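Local coordinates for phosphoglycolate phosphatase (Thermoplasma acidophilum, PDB 1L6R), which dephosphorylates 2-phosphoglycolate to glycolate and phosphate with the help of magnesium, and less efficiently hydrolyses inorganic pyrophosphate, at residues Leu7-Val12 against Asn159-Met164; Ser42-Asn47 against Ala155-Lys160; Tyr126-Ala131 against Tyr143-Met148. The protein carries 1 engineered substitution. All coordinates share one frame; numbering follows the deposited sequence. Where two conformers were deposited one is given.

Contact 1 of 3, residues Leu7-Val12 against Asn159-Met164. With CA (calcium ion), chain C.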
# COMPACT_ATOMS: atom_id res chain seq x y z
N LEU A 7 -18.26 -3.58 -7.89
CA LEU A 7 -18.04 -2.22 -7.42
C LEU A 7 -16.87 -1.58 -8.14
O LEU A 7 -15.87 -2.24 -8.41
CB LEU A 7 -17.78 -2.24 -5.91
CG LEU A 7 -17.59 -0.89 -5.20
CD1 LEU A 7 -18.07 -1.01 -3.76
CD2 LEU A 7 -16.13 -0.45 -5.26
N ALA A 8 -17.03 -0.30 -8.48
CA ALA A 8 -15.97 0.46 -9.13
C ALA A 8 -15.64 1.68 -8.27
O ALA A 8 -16.53 2.43 -7.87
CB ALA A 8 -16.39 0.91 -10.52
N ALA A 9 -14.35 1.85 -7.98
CA ALA A 9 -13.88 2.99 -7.19
C ALA A 9 -13.14 3.87 -8.18
O ALA A 9 -12.17 3.45 -8.81
CB ALA A 9 -12.95 2.51 -6.07
N ILE A 10 -13.60 5.11 -8.30
CA ILE A 10 -13.06 6.04 -9.28
C ILE A 10 -12.46 7.33 -8.73
O ILE A 10 -13.06 7.98 -7.88
CB ILE A 10 -14.18 6.44 -10.28
CG1 ILE A 10 -14.88 5.19 -10.81
CG2 ILE A 10 -13.60 7.27 -11.41
CD1 ILE A 10 -16.09 5.49 -11.69
N ASP A 11 -11.28 7.67 -9.25
CA ASP A 11 -10.55 8.90 -8.90
C ASP A 11 -11.29 10.04 -9.60
O ASP A 11 -11.28 10.15 -10.84
CB ASP A 11 -9.12 8.76 -9.43
CG ASP A 11 -8.34 10.04 -9.41
OD1 ASP A 11 -8.75 11.03 -8.77
OD2 ASP A 11 -7.29 10.02 -10.06
N VAL A 12 -11.94 10.89 -8.82
CA VAL A 12 -12.72 11.99 -9.37
C VAL A 12 -11.94 12.97 -10.23
O VAL A 12 -12.24 13.18 -11.41
CB VAL A 12 -13.40 12.81 -8.23
CG1 VAL A 12 -14.07 14.06 -8.79
CG2 VAL A 12 -14.44 11.94 -7.53
N ASN A 159 -9.83 -0.75 0.52
CA ASN A 159 -9.94 -1.86 1.46
C ASN A 159 -11.18 -1.68 2.33
O ASN A 159 -11.84 -2.65 2.68
CB ASN A 159 -8.69 -1.97 2.33
CG ASN A 159 -7.58 -2.72 1.65
OD1 ASN A 159 -7.80 -3.77 1.05
ND2 ASN A 159 -6.37 -2.19 1.73
N LYS A 160 -11.49 -0.43 2.67
CA LYS A 160 -12.67 -0.15 3.48
C LYS A 160 -13.94 -0.53 2.71
O LYS A 160 -14.86 -1.11 3.28
CB LYS A 160 -12.70 1.32 3.88
CG LYS A 160 -13.89 1.71 4.73
CD LYS A 160 -13.58 2.95 5.53
CE LYS A 160 -12.53 2.66 6.60
NZ LYS A 160 -12.99 1.62 7.56
N LEU A 161 -13.99 -0.21 1.42
CA LEU A 161 -15.15 -0.57 0.60
C LEU A 161 -15.28 -2.09 0.52
O LEU A 161 -16.38 -2.64 0.59
CB LEU A 161 -15.00 0.03 -0.80
CG LEU A 161 -15.17 1.55 -0.90
CD1 LEU A 161 -14.66 2.04 -2.23
CD2 LEU A 161 -16.64 1.92 -0.72
N LYS A 162 -14.14 -2.77 0.37
CA LYS A 162 -14.13 -4.22 0.28
C LYS A 162 -14.78 -4.81 1.52
O LYS A 162 -15.61 -5.71 1.42
CB LYS A 162 -12.69 -4.73 0.14
CG LYS A 162 -12.54 -6.25 0.20
CD LYS A 162 -11.13 -6.67 -0.18
CE LYS A 162 -10.90 -8.15 0.05
NZ LYS A 162 -10.77 -8.45 1.50
N GLU A 163 -14.41 -4.28 2.68
CA GLU A 163 -14.95 -4.74 3.96
C GLU A 163 -16.45 -4.43 4.07
O GLU A 163 -17.24 -5.29 4.44
CB GLU A 163 -14.21 -4.06 5.11
CG GLU A 163 -14.77 -4.37 6.49
CD GLU A 163 -14.07 -3.60 7.59
OE1 GLU A 163 -12.84 -3.76 7.75
OE2 GLU A 163 -14.75 -2.81 8.29
N MET A 164 -16.82 -3.20 3.74
CA MET A 164 -18.20 -2.75 3.80
C MET A 164 -19.16 -3.58 2.95
O MET A 164 -20.30 -3.86 3.36
CB MET A 164 -18.29 -1.28 3.39
CG MET A 164 -17.66 -0.32 4.39
SD MET A 164 -17.56 1.38 3.78
CE MET A 164 -19.28 1.85 3.85
CA CA C . -4.95 10.41 -9.77
O HOH W 1 -6.14 11.61 -7.71
O HOH W 2 -4.50 12.85 -10.06
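Leu161 meets the strand with one branch: its CD1 methyl comes within 4.2 Å of Leu7 CD2 and equally within 4.2 Å of Ala9 CB. Leu7 and Ala9, two positions apart on strand 7-11, both turn toward helix 154-164, while Ala8 between them points away, so a single leucine methyl bridges alternate residues of the strand. The two leucine side chains cross at about a right angle, methyl against methyl. Leu7 holds CG anti to its backbone N (chi1 -177°), which carries CD2 across to the helix.

One shell further out, Leu161 also rests on Ser42 of the neighbouring strand 40-44 and on Phe66 of strand 65-67, while Leu7 touches Tyr165 and Leu167 in the loop after the helix. Backbone bonds tie Leu7 and Ala9 to Leu173 of strand 172-175 on one flank and Ala8 to strand 40-44 on the other. This is the parallel core of the mixed sheet of the HAD fold, with the helix lying against one face.

The same strand ends at Asp11, the catalytic nucleophile. Its OD2 binds calcium at 2.4 Å, alongside Asp177, Asn180, Asp181 and two waters, in what is probably the place of the catalytic magnesium. OD1 accepts from Gly14 N, capping the short helix 12-15, and takes a weak bond from a metal-bound water at 2.9 Å. Each carboxylate oxygen thus has its own job, which fixes the rotation of the group, whereas the strand behind it meets the helix through methyls alone.

Contact 2 of 3, residues Ser42-Asn47 against Ala155-Lys160; sequences SLLSGN and AFAVNK
Leu44 makes this contact alone from the strand side, splitting its two methyls between successive helix residues, and it is also a side chain modelled in two conformers. In one of them, CD2 lies 4.0 Å from Ala157 CB and CD1 lies 4.3 Å from Val158 CG2. With CG anti to the carbonyl carbon (chi1 -49°), the isobutyl group extends from the sheet to the helix and ends in this fork. Leu44 also touches Lys154, the first residue of the helix, which by similarity binds the substrate.

Strand 40-44 is the neighbour of the nucleophile strand in the HAD sheet, and the backbone leaves it just past Leu44, at the position where motif II of the superfamily puts a serine or threonine. Here Ser45 OG accepts from Asn47 N at 2.9 Å with an N-H...O angle of 168°, an ST turn that shapes the loop. The same hydroxyl is hydrogen-bonded to Asp13, a magnesium ligand like Gly46 in this turn, while Gly46 O receives Arg111. Met184 of helix 182-185 touches both Leu44 and Val158, and Phe66 of strand 65-67 packs on both Leu44 and Ala157.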
# COMPACT_ATOMS: atom_id res chain seq x y z
N SER A 42 -18.21 4.12 -6.22
CA SER A 42 -17.70 4.92 -5.11
C SER A 42 -16.74 5.94 -5.72
O SER A 42 -15.96 5.59 -6.62
CB SER A 42 -16.94 4.06 -4.10
OG SER A 42 -16.34 4.86 -3.08
N LEU A 43 -16.80 7.18 -5.26
CA LEU A 43 -15.91 8.23 -5.75
C LEU A 43 -14.83 8.50 -4.72
O LEU A 43 -15.11 8.54 -3.52
CB LEU A 43 -16.68 9.53 -6.00
CG LEU A 43 -17.81 9.50 -7.02
CD1 LEU A 43 -18.34 10.92 -7.24
CD2 LEU A 43 -17.31 8.92 -8.32
N LEU A 44 -13.61 8.68 -5.20
CA LEU A 44 -12.45 8.96 -4.35
C LEU A 44 -11.90 10.31 -4.78
O LEU A 44 -11.65 10.54 -5.96
CB LEU A 44 -11.36 7.90 -4.55
CG LEU A 44 -11.80 6.44 -4.47
CD1 LEU A 44 -10.60 5.53 -4.65
CD2 LEU A 44 -12.45 6.19 -3.13
N SER A 45 -11.71 11.22 -3.82
CA SER A 45 -11.18 12.54 -4.14
C SER A 45 -10.30 13.11 -3.04
O SER A 45 -10.39 12.68 -1.89
CB SER A 45 -12.35 13.51 -4.37
OG SER A 45 -11.90 14.83 -4.61
N GLY A 46 -9.46 14.06 -3.42
CA GLY A 46 -8.64 14.75 -2.44
C GLY A 46 -9.40 15.96 -1.91
O GLY A 46 -8.95 16.61 -0.96
N ASN A 47 -10.55 16.27 -2.49
CA ASN A 47 -11.32 17.43 -2.03
C ASN A 47 -12.06 17.11 -0.73
O ASN A 47 -12.09 15.97 -0.25
CB ASN A 47 -12.30 17.91 -3.11
CG ASN A 47 -12.39 19.44 -3.19
OD1 ASN A 47 -12.50 20.14 -2.16
ND2 ASN A 47 -12.35 19.98 -4.41
N ALA A 155 -5.68 3.21 -1.10
CA ALA A 155 -5.68 1.79 -0.74
C ALA A 155 -6.51 1.62 0.53
O ALA A 155 -7.28 0.66 0.66
CB ALA A 155 -4.25 1.29 -0.51
N PHE A 156 -6.35 2.54 1.48
CA PHE A 156 -7.13 2.48 2.70
C PHE A 156 -8.62 2.52 2.34
O PHE A 156 -9.42 1.74 2.86
CB PHE A 156 -6.77 3.67 3.60
CG PHE A 156 -7.63 3.79 4.83
CD1 PHE A 156 -7.28 3.14 6.01
CD2 PHE A 156 -8.80 4.54 4.80
CE1 PHE A 156 -8.08 3.23 7.15
CE2 PHE A 156 -9.61 4.64 5.94
CZ PHE A 156 -9.25 3.99 7.11
N ALA A 157 -9.00 3.43 1.45
CA ALA A 157 -10.40 3.56 1.06
C ALA A 157 -10.96 2.32 0.35
O ALA A 157 -12.07 1.87 0.65
CB ALA A 157 -10.59 4.80 0.17
N VAL A 158 -10.19 1.78 -0.59
CA VAL A 158 -10.65 0.60 -1.34
C VAL A 158 -10.77 -0.60 -0.40
O VAL A 158 -11.72 -1.38 -0.51
CB VAL A 158 -9.70 0.30 -2.53
CG1 VAL A 158 -10.06 -1.04 -3.16
CG2 VAL A 158 -9.84 1.40 -3.58
N ASN A 159 -9.83 -0.75 0.52
CA ASN A 159 -9.94 -1.86 1.46
C ASN A 159 -11.18 -1.68 2.33
O ASN A 159 -11.84 -2.65 2.68
CB ASN A 159 -8.69 -1.97 2.33
CG ASN A 159 -7.58 -2.72 1.65
OD1 ASN A 159 -7.80 -3.77 1.05
ND2 ASN A 159 -6.37 -2.19 1.73
N LYS A 160 -11.49 -0.43 2.67
CA LYS A 160 -12.67 -0.15 3.48
C LYS A 160 -13.94 -0.53 2.71
O LYS A 160 -14.86 -1.11 3.28
CB LYS A 160 -12.70 1.32 3.88
CG LYS A 160 -13.89 1.71 4.73
CD LYS A 160 -13.58 2.95 5.53
CE LYS A 160 -12.53 2.66 6.60
NZ LYS A 160 -12.99 1.62 7.56

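Contact 3 of 3, residues Tyr126-Ala131 against Tyr143-Met148; sequences YVRKEA and YSWHLM
Helix 124-132 packs over strand 144-149 with its nearest CA atoms, those of Ala131 and Leu147, 7.7 Å apart. Between the two segments the chain runs through strand 136-141 and a tight turn, so the contact folds the helix back over the hairpin that follows it. This is the smaller domain, a three-stranded antiparallel sheet with helices 87-96 and 124-132 packed on it, consistent with the C2-type cap of HAD phosphatases.

At the buried end, Ala131 CB sits 3.8 Å from Leu147 CD1. Leu147 has CG anti to its backbone N (chi1 175°), which brings the branch nearer the helix than the start of the side chain suggests; it also packs on Thr89 and Phe92 of helix 87-96, so this one side chain touches both cap helices.

A turn earlier on the helix, Arg128 reaches over to Trp145, which shares a side of the strand with Leu147. Its chain bends at chi3 and puts NH2 3.8 Å from Trp145 CZ3, at the edge of the six-membered ring and close to its plane. Because of that position the cation is not over the aromatic face; the guanidinium and indole planes stand 52° apart. What holds NH2 is instead a hydrogen bond to Ile138 O on strand 136-141. Other rings pack on the indole, Tyr140 meeting it edge-to-face and Phe117 lying at a small angle to it.

His146 turns to the other side of the sheet, with Ser144 OG 3.6 Å above its ring plane, offset toward the rim. That hydroxyl donates to Trp145 O at 2.8 Å, arriving 39° out of the carbonyl plane.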
# COMPACT_ATOMS: atom_id res chain seq x y z
N TYR A 126 12.24 20.40 0.66
CA TYR A 126 12.44 20.62 2.08
C TYR A 126 11.21 20.25 2.90
O TYR A 126 11.30 19.56 3.92
CB TYR A 126 12.80 22.08 2.35
CG TYR A 126 12.90 22.38 3.83
CD1 TYR A 126 13.95 21.88 4.59
CD2 TYR A 126 11.93 23.16 4.46
CE1 TYR A 126 14.03 22.14 5.96
CE2 TYR A 126 12.01 23.43 5.82
CZ TYR A 126 13.06 22.92 6.56
OH TYR A 126 13.15 23.19 7.91
N VAL A 127 10.04 20.73 2.46
CA VAL A 127 8.82 20.43 3.19
C VAL A 127 8.50 18.94 3.18
O VAL A 127 8.01 18.41 4.19
CB VAL A 127 7.64 21.25 2.64
CG1 VAL A 127 6.34 20.77 3.25
CG2 VAL A 127 7.85 22.74 2.97
N ARG A 128 8.79 18.25 2.09
CA ARG A 128 8.53 16.82 2.06
C ARG A 128 9.40 16.12 3.10
O ARG A 128 8.93 15.24 3.83
CB ARG A 128 8.79 16.22 0.67
CG ARG A 128 8.69 14.70 0.66
CD ARG A 128 8.67 14.11 -0.74
NE ARG A 128 7.36 14.26 -1.37
CZ ARG A 128 7.17 14.81 -2.56
NH1 ARG A 128 8.20 15.27 -3.26
NH2 ARG A 128 5.95 14.88 -3.07
N LYS A 129 10.67 16.51 3.18
CA LYS A 129 11.57 15.91 4.16
C LYS A 129 11.05 16.15 5.57
O LYS A 129 11.00 15.23 6.39
CB LYS A 129 12.98 16.51 4.01
CG LYS A 129 13.72 16.07 2.75
CD LYS A 129 15.11 16.70 2.70
CE LYS A 129 15.87 16.26 1.46
NZ LYS A 129 17.25 16.84 1.42
N GLU A 130 10.65 17.38 5.85
CA GLU A 130 10.12 17.72 7.17
C GLU A 130 8.83 16.95 7.45
O GLU A 130 8.62 16.44 8.55
CB GLU A 130 9.86 19.22 7.27
CG GLU A 130 11.12 20.06 7.35
CD GLU A 130 12.03 19.63 8.49
OE1 GLU A 130 12.83 18.69 8.29
OE2 GLU A 130 11.92 20.21 9.59
N ALA A 131 7.96 16.86 6.45
CA ALA A 131 6.70 16.14 6.62
C ALA A 131 6.92 14.67 6.93
O ALA A 131 6.31 14.12 7.85
CB ALA A 131 5.84 16.31 5.37
N TYR A 143 -6.90 20.13 -6.99
CA TYR A 143 -6.67 21.57 -6.84
C TYR A 143 -5.49 21.98 -6.00
O TYR A 143 -5.13 23.16 -5.99
CB TYR A 143 -7.90 22.23 -6.21
CG TYR A 143 -9.04 22.37 -7.16
CD1 TYR A 143 -9.89 21.30 -7.42
CD2 TYR A 143 -9.22 23.55 -7.88
CE1 TYR A 143 -10.88 21.40 -8.39
CE2 TYR A 143 -10.20 23.66 -8.86
CZ TYR A 143 -11.03 22.58 -9.10
OH TYR A 143 -11.99 22.68 -10.07
N SER A 144 -4.88 21.04 -5.29
CA SER A 144 -3.81 21.45 -4.38
C SER A 144 -2.92 20.31 -3.96
O SER A 144 -3.10 19.16 -4.37
CB SER A 144 -4.46 21.99 -3.09
OG SER A 144 -5.03 20.91 -2.33
N TRP A 145 -1.95 20.66 -3.12
CA TRP A 145 -1.10 19.67 -2.50
C TRP A 145 -1.91 19.19 -1.29
O TRP A 145 -2.86 19.86 -0.84
CB TRP A 145 0.20 20.27 -1.99
CG TRP A 145 1.16 20.58 -3.07
CD1 TRP A 145 1.17 21.69 -3.87
CD2 TRP A 145 2.26 19.76 -3.50
NE1 TRP A 145 2.21 21.62 -4.76
CE2 TRP A 145 2.89 20.45 -4.56
CE3 TRP A 145 2.76 18.52 -3.09
CZ2 TRP A 145 4.02 19.93 -5.22
CZ3 TRP A 145 3.88 18.00 -3.75
CH2 TRP A 145 4.50 18.71 -4.80
N HIS A 146 -1.50 18.04 -0.77
CA HIS A 146 -2.15 17.42 0.36
C HIS A 146 -1.11 16.93 1.33
O HIS A 146 -0.15 16.29 0.92
CB HIS A 146 -2.99 16.24 -0.11
CG HIS A 146 -4.11 16.63 -1.00
ND1 HIS A 146 -3.98 16.79 -2.37
CD2 HIS A 146 -5.38 17.00 -0.70
CE1 HIS A 146 -5.12 17.24 -2.86
NE2 HIS A 146 -5.98 17.37 -1.87
N LEU A 147 -1.30 17.27 2.60
CA LEU A 147 -0.43 16.83 3.68
C LEU A 147 -1.28 15.77 4.38
O LEU A 147 -2.27 16.09 5.05
CB LEU A 147 -0.10 17.98 4.63
CG LEU A 147 0.72 17.60 5.86
CD1 LEU A 147 2.12 17.11 5.46
CD2 LEU A 147 0.82 18.82 6.78
N MET A 148 -0.88 14.52 4.20
CA MET A 148 -1.62 13.38 4.70
C MET A 148 -0.87 12.59 5.75
O MET A 148 0.36 12.61 5.80
CB MET A 148 -1.89 12.41 3.54
CG MET A 148 -2.45 13.02 2.28
SD MET A 148 -4.05 13.79 2.54
CE MET A 148 -4.93 12.44 3.33

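In the fold
Contacts 1 and 2 are two parts of one interface in the core domain: helix 154-164 covers neighbouring strands 7-11 and 40-44, the centres of the two contacts are about 6 Å apart, and backbone bonds join Leu44 to Ile10 and Val12. Both are buried and purely apolar across the gap, with the polar and metal-binding groups gathered where the strands end. Contact 3 belongs to the cap, its centre about 17 Å from the centre of the chain; it is only partly buried, and pairs a methyl contact with an arginine at an indole edge. It is nested in the loops closed by the other two and meets contact 2 through a weak Gly46 O to His146 NE2 hydrogen bond.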